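Local coordinates for mannan endo-1,4-beta-mannosidase (PDB 2C0H), which hydrolyses internal beta-1,4-mannosidic linkages in the backbones of mannans, as a glycoside hydrolase of family 5 with a TIM-barrel fold, at residues A[103-107]-A[349-353]; A[231-235]-A[282-286]. The protein carries 3 engineered substitutions. The contacts are given in a common frame with arbitrary orientation. Residues are numbered along the deposited sequence.

Contact 1. Residues A[103-107]-A[349-353]; sequences HNILI and VQFGL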
loop_
_atom_site.group_PDB
_atom_site.type_symbol
_atom_site.label_atom_id
_atom_site.label_comp_id
_atom_site.label_asym_id
_atom_site.label_seq_id
_atom_site.Cartn_x
_atom_site.Cartn_y
_atom_site.Cartn_z
ATOM N N HIS A 103 0.311 -21.065 -4.704
ATOM C CA HIS A 103 -0.611 -21.007 -3.546
ATOM C C HIS A 103 -1.856 -20.111 -3.753
ATOM O O HIS A 103 -2.577 -19.796 -2.794
ATOM C CB HIS A 103 0.154 -20.532 -2.303
ATOM C CG HIS A 103 1.187 -21.499 -1.819
ATOM N ND1 HIS A 103 0.882 -22.553 -0.983
ATOM C CD2 HIS A 103 2.518 -21.578 -2.052
ATOM C CE1 HIS A 103 1.984 -23.231 -0.715
ATOM N NE2 HIS A 103 2.990 -22.661 -1.351
ATOM N N ASN A 104 -2.103 -19.684 -4.993
ATOM C CA ASN A 104 -3.191 -18.761 -5.344
ATOM C C ASN A 104 -3.254 -17.463 -4.514
ATOM O O ASN A 104 -4.326 -17.047 -4.072
ATOM C CB ASN A 104 -4.555 -19.476 -5.297
ATOM C CG ASN A 104 -4.833 -20.289 -6.538
ATOM O OD1 ASN A 104 -4.626 -19.836 -7.664
ATOM N ND2 ASN A 104 -5.336 -21.498 -6.340
ATOM N N ILE A 105 -2.105 -16.820 -4.326
ATOM C CA ILE A 105 -2.021 -15.577 -3.546
ATOM C C ILE A 105 -1.496 -14.436 -4.418
ATOM O O ILE A 105 -0.564 -14.648 -5.190
ATOM C CB ILE A 105 -1.137 -15.804 -2.309
ATOM C CG1 ILE A 105 -1.924 -16.681 -1.311
ATOM C CG2 ILE A 105 -0.737 -14.503 -1.686
ATOM C CD1 ILE A 105 -1.120 -17.131 -0.119
ATOM N N LEU A 106 -2.135 -13.272 -4.313
ATOM C CA LEU A 106 -1.703 -12.040 -4.993
ATOM C C LEU A 106 -0.754 -11.233 -4.119
ATOM O O LEU A 106 -1.011 -11.005 -2.929
ATOM C CB LEU A 106 -2.910 -11.168 -5.325
ATOM C CG LEU A 106 -3.906 -11.702 -6.344
ATOM C CD1 LEU A 106 -5.166 -10.852 -6.318
ATOM C CD2 LEU A 106 -3.302 -11.727 -7.763
ATOM N N ILE A 107 0.305 -10.717 -4.734
ATOM C CA ILE A 107 1.291 -9.917 -4.030
ATOM C C ILE A 107 1.169 -8.427 -4.365
ATOM O O ILE A 107 1.067 -8.050 -5.540
ATOM C CB ILE A 107 2.742 -10.413 -4.377
ATOM C CG1 ILE A 107 2.914 -11.916 -4.101
ATOM C CG2 ILE A 107 3.813 -9.599 -3.678
ATOM C CD1 ILE A 107 2.574 -12.352 -2.688
ATOM N N VAL A 349 -13.844 -14.550 -1.906
ATOM C CA VAL A 349 -12.564 -14.475 -1.232
ATOM C C VAL A 349 -11.615 -15.561 -1.757
ATOM O O VAL A 349 -10.422 -15.336 -1.924
ATOM C CB VAL A 349 -12.776 -14.637 0.281
ATOM C CG1 VAL A 349 -11.448 -14.588 1.017
ATOM C CG2 VAL A 349 -13.714 -13.566 0.799
ATOM N N GLN A 350 -12.152 -16.754 -2.007
ATOM C CA GLN A 350 -11.382 -17.832 -2.610
ATOM C C GLN A 350 -11.669 -17.863 -4.095
ATOM O O GLN A 350 -12.754 -18.242 -4.529
ATOM C CB GLN A 350 -11.722 -19.173 -1.953
ATOM C CG GLN A 350 -10.722 -19.617 -0.902
ATOM C CD GLN A 350 -10.244 -18.489 -0.016
ATOM O OE1 GLN A 350 -10.984 -17.995 0.831
ATOM N NE2 GLN A 350 -8.998 -18.069 -0.213
ATOM N N PHE A 351 -10.702 -17.408 -4.876
ATOM C CA PHE A 351 -10.802 -17.453 -6.322
ATOM C C PHE A 351 -9.468 -17.903 -6.915
ATOM O O PHE A 351 -8.408 -17.674 -6.330
ATOM C CB PHE A 351 -11.241 -16.092 -6.869
ATOM C CG PHE A 351 -10.382 -14.934 -6.421
ATOM C CD1 PHE A 351 -9.324 -14.493 -7.203
ATOM C CD2 PHE A 351 -10.640 -14.273 -5.225
ATOM C CE1 PHE A 351 -8.531 -13.429 -6.795
ATOM C CE2 PHE A 351 -9.848 -13.215 -4.811
ATOM C CZ PHE A 351 -8.787 -12.792 -5.596
ATOM N N GLY A 352 -9.530 -18.569 -8.062
ATOM C CA GLY A 352 -8.340 -19.060 -8.742
ATOM C C GLY A 352 -7.722 -17.961 -9.581
ATOM O O GLY A 352 -8.435 -17.113 -10.116
ATOM N N LEU A 353 -6.398 -17.964 -9.689
ATOM C CA LEU A 353 -5.704 -16.951 -10.474
ATOM C C LEU A 353 -5.699 -17.321 -11.950
ATOM O O LEU A 353 -5.694 -16.436 -12.818
ATOM C CB LEU A 353 -4.272 -16.775 -9.977
ATOM C CG LEU A 353 -4.152 -16.382 -8.506
ATOM C CD1 LEU A 353 -2.698 -16.108 -8.179
ATOM C CD2 LEU A 353 -5.014 -15.179 -8.175
ATOM O OXT LEU A 353 -5.701 -18.507 -12.306
HETATM O O HOH W 1 -7.469 -17.579 -2.983
#
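The chain ends here with Leu353 laid against the turn that leads into strand 106-113. CA to CB of Leu353 points at segment 103-107, and its chi1 m, chi2 t rotamer brings CD2 to 3.9 Å from Leu106 CD2. Leu106 has the same m, t rotamer. Its CB leaves sideways, but the two methyls reach the C-terminal tail: CD1 of Leu106 lies 4.2 Å from Phe351 CZ, at the ring edge. Phe351 is in the p rotamer, and its ring closes this small apolar patch.

One direct hydrogen bond joins the backbone of the tail to a side chain. Leu353 N donates to Asn104 OD1 at 3.3 Å, nearly straight at 163°. Asn104 has positive phi. It is the C-prime residue of a Schellman motif that ends helix 89-102. A water lies within weak hydrogen-bonding distance of Asn104 O, Gln350 NE2 and Phe351 O, and may not satisfy both carbonyls at once.

The terminal carboxylate of Leu353 is held by a salt bridge to Lys153 and a hydrogen bond to Tyr14, whose ring also meets Phe351. The contact is structural packing away from the annotated sites. It fixes the C-terminal tail at the start of barrel strand 106-113, which runs between strands 61-68 and 155-162, just after helix 89-102.

Contact 2. Residues A[231-235]-A[282-286]; sequences DTDAM and SNFRL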
loop_
_atom_site.group_PDB
_atom_site.type_symbol
_atom_site.label_atom_id
_atom_site.label_comp_id
_atom_site.label_asym_id
_atom_site.label_seq_id
_atom_site.Cartn_x
_atom_site.Cartn_y
_atom_site.Cartn_z
ATOM N N ASP A 231 -7.473 11.258 4.061
ATOM C CA ASP A 231 -7.994 10.390 2.982
ATOM C C ASP A 231 -9.504 10.548 2.724
ATOM O O ASP A 231 -10.107 9.692 2.074
ATOM C CB ASP A 231 -7.652 8.903 3.271
ATOM C CG ASP A 231 -7.378 8.087 2.000
ATOM O OD1 ASP A 231 -8.287 7.934 1.153
ATOM O OD2 ASP A 231 -6.252 7.560 1.845
ATOM N N THR A 232 -10.104 11.642 3.196
ATOM C CA THR A 232 -11.523 11.946 2.917
ATOM C C THR A 232 -11.785 13.448 2.919
ATOM O O THR A 232 -11.173 14.195 3.693
ATOM C CB THR A 232 -12.496 11.248 3.923
ATOM O OG1 THR A 232 -13.853 11.524 3.552
ATOM C CG2 THR A 232 -12.285 11.714 5.352
ATOM N N ASP A 233 -12.704 13.885 2.058
ATOM C CA ASP A 233 -13.167 15.262 2.051
ATOM C C ASP A 233 -14.420 15.454 2.925
ATOM O O ASP A 233 -14.932 16.567 3.033
ATOM C CB ASP A 233 -13.437 15.726 0.613
ATOM C CG ASP A 233 -12.161 15.859 -0.216
ATOM O OD1 ASP A 233 -11.132 16.342 0.314
ATOM O OD2 ASP A 233 -12.192 15.519 -1.421
ATOM N N ALA A 234 -14.916 14.378 3.532
ATOM C CA ALA A 234 -16.021 14.459 4.489
ATOM C C ALA A 234 -15.522 14.792 5.900
ATOM O O ALA A 234 -14.318 14.815 6.154
ATOM C CB ALA A 234 -16.796 13.159 4.495
ATOM N N MET A 235 -16.460 15.071 6.808
ATOM C CA MET A 235 -16.175 15.251 8.239
ATOM C C MET A 235 -15.197 16.392 8.579
ATOM O O MET A 235 -14.581 16.392 9.651
ATOM C CB MET A 235 -15.662 13.925 8.834
ATOM C CG MET A 235 -16.489 12.702 8.465
ATOM S SD MET A 235 -15.841 11.174 9.183
ATOM C CE MET A 235 -16.288 11.367 10.900
ATOM N N SER A 282 -19.557 4.157 2.923
ATOM C CA SER A 282 -20.305 5.263 2.295
ATOM C C SER A 282 -20.247 6.594 3.061
ATOM O O SER A 282 -20.473 7.665 2.491
ATOM C CB SER A 282 -21.753 4.849 2.062
ATOM O OG SER A 282 -22.375 4.507 3.289
ATOM N N ASN A 283 -19.943 6.552 4.351
ATOM C CA ASN A 283 -19.760 7.769 5.154
ATOM C C ASN A 283 -18.676 8.713 4.624
ATOM O O ASN A 283 -18.765 9.929 4.820
ATOM C CB ASN A 283 -19.390 7.371 6.589
ATOM C CG ASN A 283 -19.095 8.559 7.487
ATOM O OD1 ASN A 283 -17.935 8.815 7.841
ATOM N ND2 ASN A 283 -20.131 9.275 7.885
ATOM N N PHE A 284 -17.665 8.143 3.961
ATOM C CA PHE A 284 -16.452 8.879 3.583
ATOM C C PHE A 284 -16.514 9.512 2.208
ATOM O O PHE A 284 -15.601 10.243 1.837
ATOM C CB PHE A 284 -15.229 7.969 3.739
ATOM C CG PHE A 284 -15.026 7.503 5.140
ATOM C CD1 PHE A 284 -14.616 8.394 6.111
ATOM C CD2 PHE A 284 -15.262 6.189 5.493
ATOM C CE1 PHE A 284 -14.442 7.992 7.420
ATOM C CE2 PHE A 284 -15.086 5.772 6.801
ATOM C CZ PHE A 284 -14.675 6.667 7.762
ATOM N N ARG A 285 -17.589 9.242 1.474
ATOM C CA ARG A 285 -17.883 9.911 0.197
ATOM C C ARG A 285 -16.756 9.733 -0.829
ATOM O O ARG A 285 -16.370 10.685 -1.540
ATOM C CB ARG A 285 -18.208 11.394 0.409
ATOM C CG ARG A 285 -19.216 11.720 1.519
ATOM C CD ARG A 285 -20.481 10.883 1.456
ATOM N NE ARG A 285 -21.190 10.995 0.182
ATOM C CZ ARG A 285 -22.228 10.238 -0.172
ATOM N NH1 ARG A 285 -22.693 9.299 0.651
ATOM N NH2 ARG A 285 -22.805 10.413 -1.356
ATOM N N LEU A 286 -16.252 8.507 -0.913
ATOM C CA LEU A 286 -15.202 8.156 -1.862
ATOM C C LEU A 286 -15.741 7.510 -3.142
ATOM O O LEU A 286 -16.783 6.848 -3.136
ATOM C CB LEU A 286 -14.214 7.210 -1.192
ATOM C CG LEU A 286 -13.550 7.791 0.055
ATOM C CD1 LEU A 286 -12.782 6.718 0.786
ATOM C CD2 LEU A 286 -12.650 8.966 -0.305
HETATM O O HOH W 2 -14.426 12.368 0.199
#
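Met235 lays its sulfur beside the ring of Phe284 in a Met-aromatic contact. SD sits 5.0 Å from the ring centroid, approaching obliquely, and 3.9 Å from CE1 of Phe284. The chi1 m, chi2 t side chain extends across to the other loop, where SD of Met235 also comes within 3.4 Å of Asn283 OD1.

Thr232 makes the main polar link. Its OG1 donates to Phe284 O at 2.8 Å and accepts from Ala234 N at 3.0 Å, which forms an ST turn. One hydroxyl thus shapes its own loop and ties it to the other. A water repeats the link: it accepts from Asp233 N at 3.0 Å and donates to Phe284 O at 2.9 Å. Phe284 O therefore takes two bonds, one direct and one through water.

Ala234 packs beside these bonds. Its CB points at the second loop and lies 3.8 Å from Asn283 O and 4.1 Å from Arg285 CG. At the inner end, Leu286 CD2 packs 3.6 Å from Asp231 O, a buried carbonyl with no polar partner in the model.

The contact joins two loops of the TIM barrel. Segment 231-235 follows strand 221-225, and its Asp231 side chain is about 8 Å from that of Trp226, a probable substrate-binding residue. Segment 282-286 ends a 3-10 turn before strand 290-294. Between them in barrel order lies strand 260-263, where Tyr260 touches both Asp231 and Leu286.

How the contacts relate
From the N terminus, the chain first reaches segment 103-107, at the start of strand 106-113. This half of contact 1 meets its partner 349-353 only at the C terminus, so contact 1 closes a loop holding most of the later barrel. Contact 2 is nested inside that loop. It closes a shorter one, from 231-235 to 282-286, which includes helix 243-250 and strand 260-263. The two do not touch: their centres are 30 Å apart and their nearest atoms about 19 Å. Contact 1 ties the chain end to an early barrel strand. Contact 2 joins loops that flank strand 260-263 in sequence.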